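Local coordinates for nourseothricin acetyltransferase (Streptomyces noursei, PDB 5C82), which probably inactivates nourseothricin antibiotics by transferring an acetyl group to them from acetyl-CoA, as a member of the GNAT family of acyltransferases, at residues His120-Gly123 with Arg124-Gly128; Leu144-Thr147 with Asn148-Pro152. The protein carries 1 engineered substitution. All blocks are in the same frame, centred on the assembly; numbering follows the deposited sequence.

Contact 1. Residues His120-Gly123 with Arg124-Gly128; sequences HGVG and RALMG
Gly121 O accepts a hydrogen bond from Ala125 N at 3.0 Å, the first rung of helix 122-137. Leu126 N to Val122 O (2.9 Å, N-H...O 165°) and Met127 N to Gly123 O (3.0 Å) continue the ladder. Gly121 is the N-cap, and its positive phi of 87° is a backbone shape that glycine takes up without strain. The tight side is apolar. Val122 and Leu126 lie side by side and point the same way, Val122 CG1 meeting Leu126 CD1 at 3.9 Å. With chi1 at -177°, CG1 of Val122 stands beside its own carbonyl carbon, on the side from which the Leu126 methyl arrives. Leu126 CG also rests 3.4 Å from Val122 O, and both side chains reach Ala84 of strand 79-85. These compact branched residues suit a helix face pressed on a sheet. Met127, present as selenomethionine, bends at chi2 and chi3 and carries its end to Val108 and Ile111. The other side is looser: Gly121 and Arg124 are exposed, and the long side chain of Arg124 touches Gly121 O through CB, at 3.7 Å, before it leads away to Arg159, whose carbonyl O accepts a bond from NH2. Gly121-Val122-Gly123 matches the end of the glycine-rich loop that grips the acetyl-CoA pyrophosphate in GNAT enzymes. The i-to-i+4 ladder starts with Ala125 N, so the amides of Val122, Gly123 and Arg124 come before it; with the helix dipole, this helix start is probably well suited to an anion.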
ATOM      1  N   HIS A 120       8.189  -5.512  27.765  1.00 38.25           N
ATOM      2  CA  HIS A 120       9.196  -4.880  28.630  1.00 38.01           C
ATOM      3  C   HIS A 120       9.476  -3.417  28.234  1.00 36.90           C
ATOM      4  O   HIS A 120      10.443  -2.828  28.723  1.00 36.07           O
ATOM      5  CB  HIS A 120      10.503  -5.686  28.675  1.00 40.23           C
ATOM      6  CG  HIS A 120      10.466  -6.843  29.623  1.00 45.15           C
ATOM      7  ND1 HIS A 120      10.576  -8.145  29.171  1.00 47.58           N
ATOM      8  CD2 HIS A 120      10.326  -6.857  30.971  1.00 48.03           C
ATOM      9  CE1 HIS A 120      10.501  -8.907  30.250  1.00 47.70           C
ATOM     10  NE2 HIS A 120      10.347  -8.176  31.357  1.00 48.12           N
ATOM     11  N   GLY A 121       8.652  -2.866  27.338  1.00 30.01           N
ATOM     12  CA  GLY A 121       8.786  -1.488  26.859  1.00 28.11           C
ATOM     13  C   GLY A 121       9.714  -1.246  25.675  1.00 27.51           C
ATOM     14  O   GLY A 121       9.847  -0.099  25.250  1.00 26.26           O
ATOM     15  N   VAL A 122      10.340  -2.315  25.109  1.00 22.20           N
ATOM     16  CA  VAL A 122      11.282  -2.261  23.966  1.00 20.79           C
ATOM     17  C   VAL A 122      10.573  -1.734  22.710  1.00 24.20           C
ATOM     18  O   VAL A 122      11.099  -0.836  22.049  1.00 22.91           O
ATOM     19  CB  VAL A 122      11.960  -3.633  23.661  1.00 24.85           C
ATOM     20  CG1 VAL A 122      12.975  -3.526  22.525  1.00 24.84           C
ATOM     21  CG2 VAL A 122      12.598  -4.243  24.885  1.00 24.89           C
ATOM     22  N   GLY A 123       9.426  -2.334  22.369  1.00 20.80           N
ATOM     23  CA  GLY A 123       8.634  -1.949  21.203  1.00 20.72           C
ATOM     24  C   GLY A 123       8.228  -0.491  21.223  1.00 24.53           C
ATOM     25  O   GLY A 123       8.349   0.199  20.212  1.00 24.49           O
ATOM     26  N   ARG A 124       7.781  -0.009  22.403  1.00 21.23           N
ATOM     27  CA  ARG A 124       7.342   1.359  22.660  1.00 20.46           C
ATOM     28  C   ARG A 124       8.492   2.341  22.510  1.00 23.04           C
ATOM     29  O   ARG A 124       8.313   3.400  21.892  1.00 23.27           O
ATOM     30  CB  ARG A 124       6.702   1.447  24.061  1.00 20.68           C
ATOM     31  CG  ARG A 124       6.274   2.858  24.484  1.00 30.28           C
ATOM     32  CD  ARG A 124       5.395   2.830  25.725  1.00 38.05           C
ATOM     33  NE  ARG A 124       4.368   1.797  25.592  1.00 47.93           N
ATOM     34  CZ  ARG A 124       3.220   1.930  24.925  1.00 58.75           C
ATOM     35  NH1 ARG A 124       2.885   3.101  24.380  1.00 45.01           N
ATOM     36  NH2 ARG A 124       2.396   0.906  24.814  1.00 34.12           N
ATOM     37  N   ALA A 125       9.677   1.999  23.078  1.00 18.13           N
ATOM     38  CA  ALA A 125      10.864   2.836  22.982  1.00 16.68           C
ATOM     39  C   ALA A 125      11.337   2.907  21.522  1.00 19.05           C
ATOM     40  O   ALA A 125      11.625   4.008  21.040  1.00 18.46           O
ATOM     41  CB  ALA A 125      11.970   2.305  23.881  1.00 16.97           C
ATOM     42  N   LEU A 126      11.362   1.767  20.803  1.00 14.94           N
ATOM     43  CA  LEU A 126      11.761   1.755  19.374  1.00 15.09           C
ATOM     44  C   LEU A 126      10.819   2.605  18.503  1.00 19.36           C
ATOM     45  O   LEU A 126      11.287   3.313  17.614  1.00 18.45           O
ATOM     46  CB  LEU A 126      11.865   0.335  18.790  1.00 15.09           C
ATOM     47  CG  LEU A 126      12.995  -0.554  19.294  1.00 19.54           C
ATOM     48  CD1 LEU A 126      12.729  -2.003  18.921  1.00 19.49           C
ATOM     49  CD2 LEU A 126      14.361  -0.091  18.788  1.00 18.26           C
HETATM   50  N   MSE A 127       9.496   2.536  18.785  1.00 16.98           N
HETATM   51  CA  MSE A 127       8.461   3.303  18.092  1.00 15.89           C
HETATM   52  C   MSE A 127       8.589   4.800  18.423  1.00 19.72           C
HETATM   53  O   MSE A 127       8.308   5.641  17.568  1.00 18.97           O
HETATM   54  CB  MSE A 127       7.052   2.769  18.414  1.00 17.17           C
HETATM   55  CG  MSE A 127       5.981   3.313  17.471  1.00 23.71           C
HETATM   56 SE   MSE A 127       6.298   2.701  15.616  0.86 31.58          SE
HETATM   57  CE  MSE A 127       5.459   0.977  15.683  1.00 27.60           C
ATOM     58  N   GLY A 128       9.040   5.106  19.643  1.00 16.49           N
ATOM     59  CA  GLY A 128       9.317   6.479  20.072  1.00 15.31           C
ATOM     60  C   GLY A 128      10.500   7.023  19.281  1.00 17.81           C
ATOM     61  O   GLY A 128      10.466   8.161  18.812  1.00 17.14           O
TER

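Contact 2. Residues Leu144-Thr147 with Asn148-Pro152; sequences LEVT and NVNAP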
ATOM      1  N   LEU A 144       2.097   1.915   9.330  1.00 13.57           N
ATOM      2  CA  LEU A 144       2.622   0.549   9.371  1.00 12.87           C
ATOM      3  C   LEU A 144       1.645  -0.443   8.765  1.00 15.96           C
ATOM      4  O   LEU A 144       0.445  -0.184   8.650  1.00 14.97           O
ATOM      5  CB  LEU A 144       3.077   0.119  10.795  1.00 13.27           C
ATOM      6  CG  LEU A 144       1.994   0.036  11.890  1.00 17.64           C
ATOM      7  CD1 LEU A 144       1.268  -1.348  11.865  1.00 15.61           C
ATOM      8  CD2 LEU A 144       2.599   0.299  13.256  1.00 20.57           C
ATOM      9  N   GLU A 145       2.179  -1.598   8.426  1.00 14.10           N
ATOM     10  CA  GLU A 145       1.466  -2.740   7.912  1.00 13.83           C
ATOM     11  C   GLU A 145       1.624  -3.821   8.963  1.00 17.17           C
ATOM     12  O   GLU A 145       2.689  -3.925   9.575  1.00 15.08           O
ATOM     13  CB  GLU A 145       2.107  -3.170   6.602  1.00 15.00           C
ATOM     14  CG  GLU A 145       1.377  -4.290   5.890  1.00 28.53           C
ATOM     15  CD  GLU A 145       2.085  -5.607   6.085  1.00 54.99           C
ATOM     16  OE1 GLU A 145       3.079  -5.872   5.367  1.00 55.64           O
ATOM     17  OE2 GLU A 145       1.668  -6.358   6.994  1.00 46.84           O
ATOM     18  N   VAL A 146       0.550  -4.612   9.193  1.00 13.23           N
ATOM     19  CA  VAL A 146       0.535  -5.727  10.132  1.00 10.38           C
ATOM     20  C   VAL A 146      -0.433  -6.817   9.634  1.00 16.49           C
ATOM     21  O   VAL A 146      -1.549  -6.505   9.198  1.00 16.06           O
ATOM     22  CB  VAL A 146       0.285  -5.291  11.606  1.00 13.41           C
ATOM     23  CG1 VAL A 146      -1.052  -4.563  11.792  1.00 11.93           C
ATOM     24  CG2 VAL A 146       0.418  -6.472  12.570  1.00 13.83           C
ATOM     25  N   THR A 147       0.009  -8.089   9.657  1.00 13.97           N
ATOM     26  CA  THR A 147      -0.867  -9.186   9.263  1.00 13.74           C
ATOM     27  C   THR A 147      -2.044  -9.267  10.236  1.00 15.67           C
ATOM     28  O   THR A 147      -1.873  -9.058  11.441  1.00 14.65           O
ATOM     29  CB  THR A 147      -0.124 -10.520   9.106  1.00 19.33           C
ATOM     30  OG1 THR A 147      -1.108 -11.510   8.824  1.00 18.05           O
ATOM     31  CG2 THR A 147       0.657 -10.940  10.380  1.00 17.03           C
ATOM     32  N   ASN A 148      -3.239  -9.541   9.692  1.00 11.95           N
ATOM     33  CA  ASN A 148      -4.488  -9.672  10.434  1.00 12.37           C
ATOM     34  C   ASN A 148      -4.418 -10.773  11.533  1.00 16.76           C
ATOM     35  O   ASN A 148      -5.165 -10.720  12.518  1.00 16.86           O
ATOM     36  CB  ASN A 148      -5.642  -9.946   9.445  1.00 14.00           C
ATOM     37  CG  ASN A 148      -5.585 -11.346   8.902  1.00 25.68           C
ATOM     38  OD1 ASN A 148      -4.643 -11.721   8.215  1.00 16.38           O
ATOM     39  ND2 ASN A 148      -6.494 -12.196   9.345  1.00 21.30           N
ATOM     40  N   VAL A 149      -3.546 -11.770  11.345  1.00 12.91           N
ATOM     41  CA  VAL A 149      -3.387 -12.851  12.327  1.00 13.05           C
ATOM     42  C   VAL A 149      -2.576 -12.402  13.543  1.00 18.22           C
ATOM     43  O   VAL A 149      -2.662 -13.051  14.595  1.00 17.65           O
ATOM     44  CB  VAL A 149      -2.871 -14.178  11.733  1.00 16.05           C
ATOM     45  CG1 VAL A 149      -3.873 -14.746  10.718  1.00 15.20           C
ATOM     46  CG2 VAL A 149      -1.465 -14.047  11.144  1.00 15.58           C
ATOM     47  N   ASN A 150      -1.823 -11.269  13.419  1.00 14.75           N
ATOM     48  CA  ASN A 150      -1.047 -10.730  14.538  1.00 14.68           C
ATOM     49  C   ASN A 150      -1.912  -9.880  15.499  1.00 17.84           C
ATOM     50  O   ASN A 150      -1.621  -8.708  15.711  1.00 17.47           O
ATOM     51  CB  ASN A 150       0.219  -9.981  14.066  1.00 12.98           C
ATOM     52  CG  ASN A 150       1.354  -9.968  15.081  1.00 23.41           C
ATOM     53  OD1 ASN A 150       1.178 -10.211  16.265  1.00 19.16           O
ATOM     54  ND2 ASN A 150       2.565  -9.686  14.646  1.00 19.65           N
ATOM     55  N   ALA A 151      -2.953 -10.492  16.118  1.00 15.28           N
ATOM     56  CA  ALA A 151      -3.825  -9.820  17.116  1.00 15.23           C
ATOM     57  C   ALA A 151      -3.004  -9.111  18.258  1.00 19.71           C
ATOM     58  O   ALA A 151      -3.324  -7.971  18.577  1.00 20.00           O
ATOM     59  CB  ALA A 151      -4.831 -10.808  17.711  1.00 15.33           C
ATOM     60  N   PRO A 152      -1.924  -9.713  18.828  1.00 17.65           N
ATOM     61  CA  PRO A 152      -1.146  -8.995  19.867  1.00 16.98           C
ATOM     62  C   PRO A 152      -0.407  -7.726  19.415  1.00 20.26           C
ATOM     63  O   PRO A 152      -0.282  -6.802  20.202  1.00 19.88           O
ATOM     64  CB  PRO A 152      -0.143 -10.057  20.361  1.00 18.25           C
ATOM     65  CG  PRO A 152      -0.785 -11.404  19.966  1.00 23.01           C
ATOM     66  CD  PRO A 152      -1.388 -11.083  18.630  1.00 18.86           C
TER
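With chi1 at 176°, Thr147 sets OG1 opposite its backbone N and swings CG2 between N and the carbonyl carbon; Val149, at -63°, brings its own CG2 across both branches, 3.5 Å from Thr147 OG1 and 3.8 Å from Thr147 CG2. The backbone beneath them makes a type I beta turn, Thr147 to Asn150, that leads from strand 141-147 into helix 151-158 of the GNAT fold. It is closed by Asn150 N on Thr147 O at 3.0 Å, the donor standing above the carbonyl plane, 55° out of it. An inverse gamma turn centred on Asn150 overlaps its end, with a weak bond from Ala151 N to Val149 O.

Threonine suits this place because its hydroxyl bonds to Glu180 OE1 while its methyl packs against Val149 and Asn150. The buried amide of Asn148 is satisfied at both ends, OD1 by Gln181 N and ND2 by Phe36 O, which ties the turn to two neighbouring segments. Asn150 occupies the N-cap, a position asparagine fills well, its OD1 reaching Ala153 N in a weak bond. Its aliphatic part stays useful as well: Asn150 CB sits against Val146 CG2 at 3.8 Å, the two side chains crossing at about a right angle.

Contact 1 opens the helix that joins strand 105-113 to strand 141-147 in a beta-alpha-beta unit, and contact 2 lies where the second of these strands gives way to the next helix. Their centres are about 17 Å apart, yet they touch in the core: Met127 CE packs on Leu144 CD2 at 3.8 Å. Tartrate is bound near each: Gly123 lies about 4 Å from bound tartrate, and so does the side chain of Asn150. Tartrate probably came from the crystallisation liquor. In GNAT relatives the cofactor lies between the two parallel strands where they splay, so these helix starts, at 120-128 and 148-152, probably flank the acetyl-CoA site.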